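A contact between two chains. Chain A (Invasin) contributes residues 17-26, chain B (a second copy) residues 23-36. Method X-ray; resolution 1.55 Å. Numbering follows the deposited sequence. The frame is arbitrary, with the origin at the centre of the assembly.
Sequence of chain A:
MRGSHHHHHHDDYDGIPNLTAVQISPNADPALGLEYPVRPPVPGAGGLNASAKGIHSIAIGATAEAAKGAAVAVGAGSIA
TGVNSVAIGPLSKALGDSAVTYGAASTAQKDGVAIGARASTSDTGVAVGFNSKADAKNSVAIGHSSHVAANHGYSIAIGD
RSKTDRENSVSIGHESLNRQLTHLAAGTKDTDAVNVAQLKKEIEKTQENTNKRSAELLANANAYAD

Chain A, residues 17-26: PNLTAVQISP
Chain B 23-36: QISPNADPALGLEY

Contact between two Invasin copies, burying 922 Å² over both stretches. Backbone: chain A is extended except at Thr20(A) (phi/psi -126/-15), with a strand at 22-24, antiparallel to 26-29 of chain B; CA atoms lie 4.6 Å apart at Leu19(A) and Asp29(B), 4.8 Å at Val22(A) and Pro26(B). A single antiparallel bridge joins Ala21(A) to Ala28(B) (CA-CA 5.2 Å): Ala21(A) N donates to Ala28(B) O (3.1 Å), and Ala28(B) N to Ala21(A) O (3.1 Å). Each carbonyl takes a second donor, Thr20(A) N to Ala28(B) O at 3.2 Å and Asn27(B) N to Ala21(A) O at 2.9 Å; the near-zero psi of Thr20(A) and Asn27(B) turns two successive NH groups to one carbonyl.

Side chain to backbone: Asn27(B) (phi/psi -128/12, chi1 p, chi2 -31°) imitates a strand edge beyond the bridge, its OD1 accepting from Gln23(A) N (2.8 Å) and its ND2 donating to Gln23(A) O (2.9 Å), both nearly straight. At the other end Asp29(B) (chi1 t) accepts through OD2 from Asn18(A) N (2.7 Å), while its OD1 accepts from Ala31(B) N (2.8 Å), bracing the turn that leads to Gly33(B) (phi/psi 72/16).

Polar side chains: Glu35(B) (chi1 p, chi2 t, chi3 73°) splits its carboxylate. Glu35(B) OE1 accepts from Gln23(A) NE2 (3.0 Å) and Ser25(A) OG (2.8 Å; chi1 m); Glu35(B) OE2 accepts from Ser25(A) N (3.0 Å). Gln23(A), t at chi1 and chi2 with chi3 -69°, also donates from NE2 to Gly33(B) O (3.2 Å). A water donates to Ser25(A) O (2.8 Å) and weakly to Glu35(B) OE2 (3.5 Å).

Apolar packing: Leu19(A) (m, t) sets CB 4.1 Å from Pro26(B) CB and CD2 4.0 Å from Tyr36(B) CE1, oblique to the ring. Val22(A) CG1 (chi1 t) meets Ile24(B) CG2 at 4.0 Å; the two Ile24 residues, both m, t, touch at Ile24(A) CD1 to Ile24(B) CD1, 3.8 Å.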

ATOM      1  N   PRO A  17      28.738  11.402 -23.821  1.00 40.55           N
ATOM      2  CA  PRO A  17      27.743  10.516 -23.175  1.00 39.85           C
ATOM      3  C   PRO A  17      26.521  11.311 -22.726  1.00 39.41           C
ATOM      4  O   PRO A  17      26.652  12.395 -22.157  1.00 40.52           O
ATOM      5  CB  PRO A  17      28.430   9.875 -21.978  1.00 40.15           C
ATOM      6  CG  PRO A  17      29.901   9.959 -22.389  1.00 40.79           C
ATOM      7  CD  PRO A  17      30.024  11.308 -23.107  1.00 40.74           C
ATOM      8  N   ASN A  18      25.336  10.771 -22.989  1.00 37.62           N
ATOM      9  CA  ASN A  18      24.095  11.430 -22.602  1.00 35.68           C
ATOM     10  C   ASN A  18      23.598  10.820 -21.296  1.00 33.60           C
ATOM     11  O   ASN A  18      23.091   9.697 -21.275  1.00 32.94           O
ATOM     12  CB  ASN A  18      23.042  11.264 -23.701  1.00 38.43           C
ATOM     13  CG  ASN A  18      21.778  12.052 -23.421  1.00 40.94           C
ATOM     14  OD1 ASN A  18      21.826  13.257 -23.166  1.00 42.92           O
ATOM     15  ND2 ASN A  18      20.635  11.377 -23.472  1.00 42.71           N
ATOM     16  N   LEU A  19      23.752  11.565 -20.208  1.00 29.60           N
ATOM     17  CA  LEU A  19      23.337  11.096 -18.892  1.00 25.35           C
ATOM     18  C   LEU A  19      21.848  11.313 -18.644  1.00 22.30           C
ATOM     19  O   LEU A  19      21.392  12.446 -18.483  1.00 20.91           O
ATOM     20  CB  LEU A  19      24.151  11.809 -17.807  1.00 24.89           C
ATOM     21  CG  LEU A  19      25.670  11.820 -18.008  1.00 26.76           C
ATOM     22  CD1 LEU A  19      26.326  12.556 -16.853  1.00 26.75           C
ATOM     23  CD2 LEU A  19      26.196  10.397 -18.106  1.00 27.14           C
ATOM     24  N   THR A  20      21.093  10.217 -18.612  1.00 18.79           N
ATOM     25  CA  THR A  20      19.656  10.284 -18.377  1.00 18.79           C
ATOM     26  C   THR A  20      19.240   9.378 -17.225  1.00 16.69           C
ATOM     27  O   THR A  20      18.138   9.508 -16.694  1.00 16.95           O
ATOM     28  CB  THR A  20      18.860   9.842 -19.621  1.00 21.42           C
ATOM     29  OG1 THR A  20      19.190   8.483 -19.939  1.00 23.52           O
ATOM     30  CG2 THR A  20      19.180  10.737 -20.811  1.00 20.92           C
ATOM     31  N   ALA A  21      20.125   8.467 -16.837  1.00 15.10           N
ATOM     32  CA  ALA A  21      19.814   7.529 -15.766  1.00 13.63           C
ATOM     33  C   ALA A  21      20.639   7.743 -14.507  1.00 12.46           C
ATOM     34  O   ALA A  21      21.647   8.444 -14.519  1.00 13.37           O
ATOM     35  CB  ALA A  21      20.009   6.100 -16.267  1.00 13.73           C
ATOM     36  N   VAL A  22      20.182   7.144 -13.413  1.00 11.15           N
ATOM     37  CA  VAL A  22      20.893   7.216 -12.145  1.00  9.29           C
ATOM     38  C   VAL A  22      21.283   5.794 -11.782  1.00 11.33           C
ATOM     39  O   VAL A  22      20.424   4.920 -11.642  1.00 11.02           O
ATOM     40  CB  VAL A  22      20.017   7.788 -11.007  1.00 10.32           C
ATOM     41  CG1 VAL A  22      20.746   7.636  -9.668  1.00 11.19           C
ATOM     42  CG2 VAL A  22      19.707   9.258 -11.274  1.00 11.58           C
ATOM     43  N   GLN A  23      22.582   5.561 -11.653  1.00 10.74           N
ATOM     44  CA  GLN A  23      23.086   4.244 -11.304  1.00 11.22           C
ATOM     45  C   GLN A  23      24.026   4.428 -10.130  1.00 12.08           C
ATOM     46  O   GLN A  23      25.056   5.092 -10.249  1.00 13.40           O
ATOM     47  CB  GLN A  23      23.824   3.631 -12.496  1.00 13.02           C
ATOM     48  CG  GLN A  23      24.339   2.220 -12.272  1.00 11.17           C
ATOM     49  CD  GLN A  23      24.963   1.641 -13.529  1.00 13.75           C
ATOM     50  OE1 GLN A  23      24.267   1.351 -14.503  1.00 14.42           O
ATOM     51  NE2 GLN A  23      26.282   1.488 -13.519  1.00 17.33           N
ATOM     52  N   ILE A  24      23.661   3.856  -8.989  1.00 11.75           N
ATOM     53  CA  ILE A  24      24.482   3.991  -7.797  1.00 11.48           C
ATOM     54  C   ILE A  24      24.872   2.641  -7.220  1.00 11.32           C
ATOM     55  O   ILE A  24      24.068   1.967  -6.572  1.00 11.35           O
ATOM     56  CB  ILE A  24      23.750   4.812  -6.713  1.00 11.49           C
ATOM     57  CG1 ILE A  24      23.360   6.182  -7.280  1.00 13.45           C
ATOM     58  CG2 ILE A  24      24.647   4.979  -5.493  1.00 11.91           C
ATOM     59  CD1 ILE A  24      22.516   7.023  -6.347  1.00 16.12           C
ATOM     60  N   SER A  25      26.114   2.245  -7.478  1.00 12.25           N
ATOM     61  CA  SER A  25      26.646   0.988  -6.972  1.00 12.57           C
ATOM     62  C   SER A  25      27.145   1.224  -5.547  1.00 12.38           C
ATOM     63  O   SER A  25      27.279   2.371  -5.116  1.00 13.30           O
ATOM     64  CB  SER A  25      27.802   0.515  -7.861  1.00 12.88           C
ATOM     65  OG  SER A  25      27.351   0.237  -9.176  1.00 15.20           O
ATOM     66  N   PRO A  26      27.418   0.145  -4.793  1.00 12.32           N
ATOM     67  CA  PRO A  26      27.902   0.288  -3.417  1.00 13.48           C
ATOM     68  C   PRO A  26      29.038   1.299  -3.317  1.00 14.21           C
ATOM     69  O   PRO A  26      29.978   1.269  -4.115  1.00 15.10           O
ATOM     70  CB  PRO A  26      28.341  -1.129  -3.067  1.00 13.41           C
ATOM     71  CG  PRO A  26      27.310  -1.954  -3.774  1.00 12.43           C
ATOM     72  CD  PRO A  26      27.220  -1.277  -5.132  1.00 12.72           C
TER
ATOM     73  N   GLN B  23      20.499  15.618  -3.540  1.00 10.74           N
ATOM     74  CA  GLN B  23      20.058  15.888  -4.899  1.00 11.22           C
ATOM     75  C   GLN B  23      20.940  15.070  -5.819  1.00 12.08           C
ATOM     76  O   GLN B  23      22.152  15.281  -5.878  1.00 13.40           O
ATOM     77  CB  GLN B  23      20.192  17.380  -5.208  1.00 13.02           C
ATOM     78  CG  GLN B  23      19.696  17.796  -6.582  1.00 11.17           C
ATOM     79  CD  GLN B  23      19.761  19.300  -6.774  1.00 13.75           C
ATOM     80  OE1 GLN B  23      19.005  20.049  -6.154  1.00 14.42           O
ATOM     81  NE2 GLN B  23      20.678  19.749  -7.623  1.00 17.33           N
ATOM     82  N   ILE B  24      20.336  14.121  -6.524  1.00 11.75           N
ATOM     83  CA  ILE B  24      21.096  13.266  -7.420  1.00 11.48           C
ATOM     84  C   ILE B  24      20.555  13.307  -8.839  1.00 11.32           C
ATOM     85  O   ILE B  24      19.530  12.697  -9.150  1.00 11.35           O
ATOM     86  CB  ILE B  24      21.095  11.805  -6.920  1.00 11.49           C
ATOM     87  CG1 ILE B  24      21.649  11.748  -5.493  1.00 13.45           C
ATOM     88  CG2 ILE B  24      21.937  10.937  -7.849  1.00 11.91           C
ATOM     89  CD1 ILE B  24      21.571  10.380  -4.849  1.00 16.12           C
ATOM     90  N   SER B  25      21.249  14.050  -9.695  1.00 12.25           N
ATOM     91  CA  SER B  25      20.874  14.169 -11.097  1.00 12.57           C
ATOM     92  C   SER B  25      21.459  12.972 -11.846  1.00 12.38           C
ATOM     93  O   SER B  25      22.309  12.258 -11.313  1.00 13.30           O
ATOM     94  CB  SER B  25      21.429  15.475 -11.676  1.00 12.88           C
ATOM     95  OG  SER B  25      20.857  16.600 -11.033  1.00 15.20           O
ATOM     96  N   PRO B  26      21.008  12.731 -13.089  1.00 12.32           N
ATOM     97  CA  PRO B  26      21.520  11.604 -13.875  1.00 13.48           C
ATOM     98  C   PRO B  26      23.043  11.540 -13.848  1.00 14.21           C
ATOM     99  O   PRO B  26      23.718  12.554 -14.038  1.00 15.10           O
ATOM    100  CB  PRO B  26      20.966  11.885 -15.266  1.00 13.41           C
ATOM    101  CG  PRO B  26      19.622  12.465 -14.950  1.00 12.43           C
ATOM    102  CD  PRO B  26      19.936  13.432 -13.822  1.00 12.72           C
ATOM    103  N   ASN B  27      23.577  10.347 -13.611  1.00 13.54           N
ATOM    104  CA  ASN B  27      25.022  10.157 -13.541  1.00 14.41           C
ATOM    105  C   ASN B  27      25.490   9.023 -14.443  1.00 16.49           C
ATOM    106  O   ASN B  27      26.639   8.588 -14.352  1.00 18.41           O
ATOM    107  CB  ASN B  27      25.435   9.852 -12.098  1.00 15.86           C
ATOM    108  CG  ASN B  27      25.046   8.449 -11.667  1.00 17.03           C
ATOM    109  OD1 ASN B  27      24.046   7.905 -12.130  1.00 15.33           O
ATOM    110  ND2 ASN B  27      25.832   7.859 -10.772  1.00 18.82           N
ATOM    111  N   ALA B  28      24.611   8.548 -15.319  1.00 15.93           N
ATOM    112  CA  ALA B  28      24.976   7.449 -16.201  1.00 18.08           C
ATOM    113  C   ALA B  28      24.242   7.441 -17.533  1.00 19.00           C
ATOM    114  O   ALA B  28      23.116   7.925 -17.644  1.00 17.51           O
ATOM    115  CB  ALA B  28      24.744   6.121 -15.483  1.00 19.62           C
ATOM    116  N   ASP B  29      24.906   6.892 -18.544  1.00 22.25           N
ATOM    117  CA  ASP B  29      24.327   6.760 -19.871  1.00 25.81           C
ATOM    118  C   ASP B  29      23.973   5.280 -19.955  1.00 26.87           C
ATOM    119  O   ASP B  29      24.860   4.426 -20.001  1.00 28.19           O
ATOM    120  CB  ASP B  29      25.354   7.109 -20.951  1.00 29.49           C
ATOM    121  CG  ASP B  29      24.760   7.083 -22.348  1.00 33.05           C
ATOM    122  OD1 ASP B  29      24.089   6.086 -22.692  1.00 33.88           O
ATOM    123  OD2 ASP B  29      24.969   8.056 -23.106  1.00 34.72           O
ATOM    124  N   PRO B  30      22.673   4.954 -19.959  1.00 26.88           N
ATOM    125  CA  PRO B  30      22.221   3.562 -20.029  1.00 30.01           C
ATOM    126  C   PRO B  30      22.728   2.785 -21.239  1.00 33.30           C
ATOM    127  O   PRO B  30      22.645   1.558 -21.273  1.00 35.44           O
ATOM    128  CB  PRO B  30      20.698   3.695 -20.006  1.00 27.07           C
ATOM    129  CG  PRO B  30      20.467   5.022 -20.655  1.00 28.07           C
ATOM    130  CD  PRO B  30      21.528   5.879 -20.015  1.00 24.20           C
ATOM    131  N   ALA B  31      23.258   3.501 -22.224  1.00 36.31           N
ATOM    132  CA  ALA B  31      23.778   2.867 -23.429  1.00 39.51           C
ATOM    133  C   ALA B  31      25.243   2.475 -23.248  1.00 41.28           C
ATOM    134  O   ALA B  31      25.829   1.817 -24.108  1.00 42.61           O
ATOM    135  CB  ALA B  31      23.632   3.807 -24.618  1.00 39.61           C
ATOM    136  N   LEU B  32      25.828   2.881 -22.126  1.00 41.90           N
ATOM    137  CA  LEU B  32      27.223   2.571 -21.834  1.00 42.95           C
ATOM    138  C   LEU B  32      27.355   1.832 -20.505  1.00 43.43           C
ATOM    139  O   LEU B  32      28.306   1.077 -20.296  1.00 44.66           O
ATOM    140  CB  LEU B  32      28.053   3.856 -21.798  1.00 43.48           C
ATOM    141  CG  LEU B  32      28.017   4.720 -23.064  1.00 43.52           C
ATOM    142  CD1 LEU B  32      28.875   5.958 -22.859  1.00 42.93           C
ATOM    143  CD2 LEU B  32      28.515   3.914 -24.254  1.00 43.11           C
ATOM    144  N   GLY B  33      26.401   2.060 -19.608  1.00 43.51           N
ATOM    145  CA  GLY B  33      26.420   1.398 -18.315  1.00 42.03           C
ATOM    146  C   GLY B  33      27.480   1.901 -17.354  1.00 41.82           C
ATOM    147  O   GLY B  33      27.786   1.239 -16.360  1.00 40.53           O
ATOM    148  N   LEU B  34      28.044   3.070 -17.641  1.00 40.98           N
ATOM    149  CA  LEU B  34      29.073   3.646 -16.783  1.00 40.02           C
ATOM    150  C   LEU B  34      28.522   4.788 -15.940  1.00 38.87           C
ATOM    151  O   LEU B  34      27.965   5.751 -16.468  1.00 39.20           O
ATOM    152  CB  LEU B  34      30.246   4.153 -17.625  1.00 40.66           C
ATOM    153  CG  LEU B  34      31.058   3.092 -18.370  1.00 40.74           C
ATOM    154  CD1 LEU B  34      32.145   3.765 -19.191  1.00 41.13           C
ATOM    155  CD2 LEU B  34      31.668   2.117 -17.375  1.00 41.06           C
ATOM    156  N   GLU B  35      28.680   4.675 -14.625  1.00 37.52           N
ATOM    157  CA  GLU B  35      28.201   5.704 -13.711  1.00 36.69           C
ATOM    158  C   GLU B  35      29.352   6.630 -13.327  1.00 37.02           C
ATOM    159  O   GLU B  35      30.467   6.178 -13.066  1.00 37.80           O
ATOM    160  CB  GLU B  35      27.596   5.058 -12.459  1.00 35.94           C
ATOM    161  CG  GLU B  35      28.599   4.380 -11.542  1.00 31.45           C
ATOM    162  CD  GLU B  35      27.938   3.450 -10.539  1.00 29.99           C
ATOM    163  OE1 GLU B  35      27.485   2.360 -10.953  1.00 24.26           O
ATOM    164  OE2 GLU B  35      27.866   3.810  -9.343  1.00 26.84           O
ATOM    165  N   TYR B  36      29.076   7.930 -13.307  1.00 37.52           N
ATOM    166  CA  TYR B  36      30.089   8.917 -12.960  1.00 36.69           C
ATOM    167  C   TYR B  36      29.833   9.496 -11.572  1.00 37.02           C
ATOM    168  O   TYR B  36      30.796   9.823 -10.881  1.00 37.80           O
ATOM    169  CB  TYR B  36      30.106  10.048 -13.995  1.00 35.94           C
ATOM    170  CG  TYR B  36      30.387   9.588 -15.410  1.00 31.45           C
ATOM    171  CD1 TYR B  36      29.408   8.946 -16.167  1.00 20.03           C
ATOM    172  CD2 TYR B  36      31.639   9.794 -15.992  1.00 20.03           C
ATOM    173  CE1 TYR B  36      29.668   8.521 -17.470  1.00 20.03           C
ATOM    174  CE2 TYR B  36      31.909   9.371 -17.290  1.00 20.03           C
ATOM    175  CZ  TYR B  36      30.922   8.737 -18.023  1.00 20.03           C
ATOM    176  OH  TYR B  36      31.191   8.331 -19.312  1.00 20.03           O
TER
HETATM  177  O   HOH W   1      28.484   4.739  -6.050  1.00 27.50           O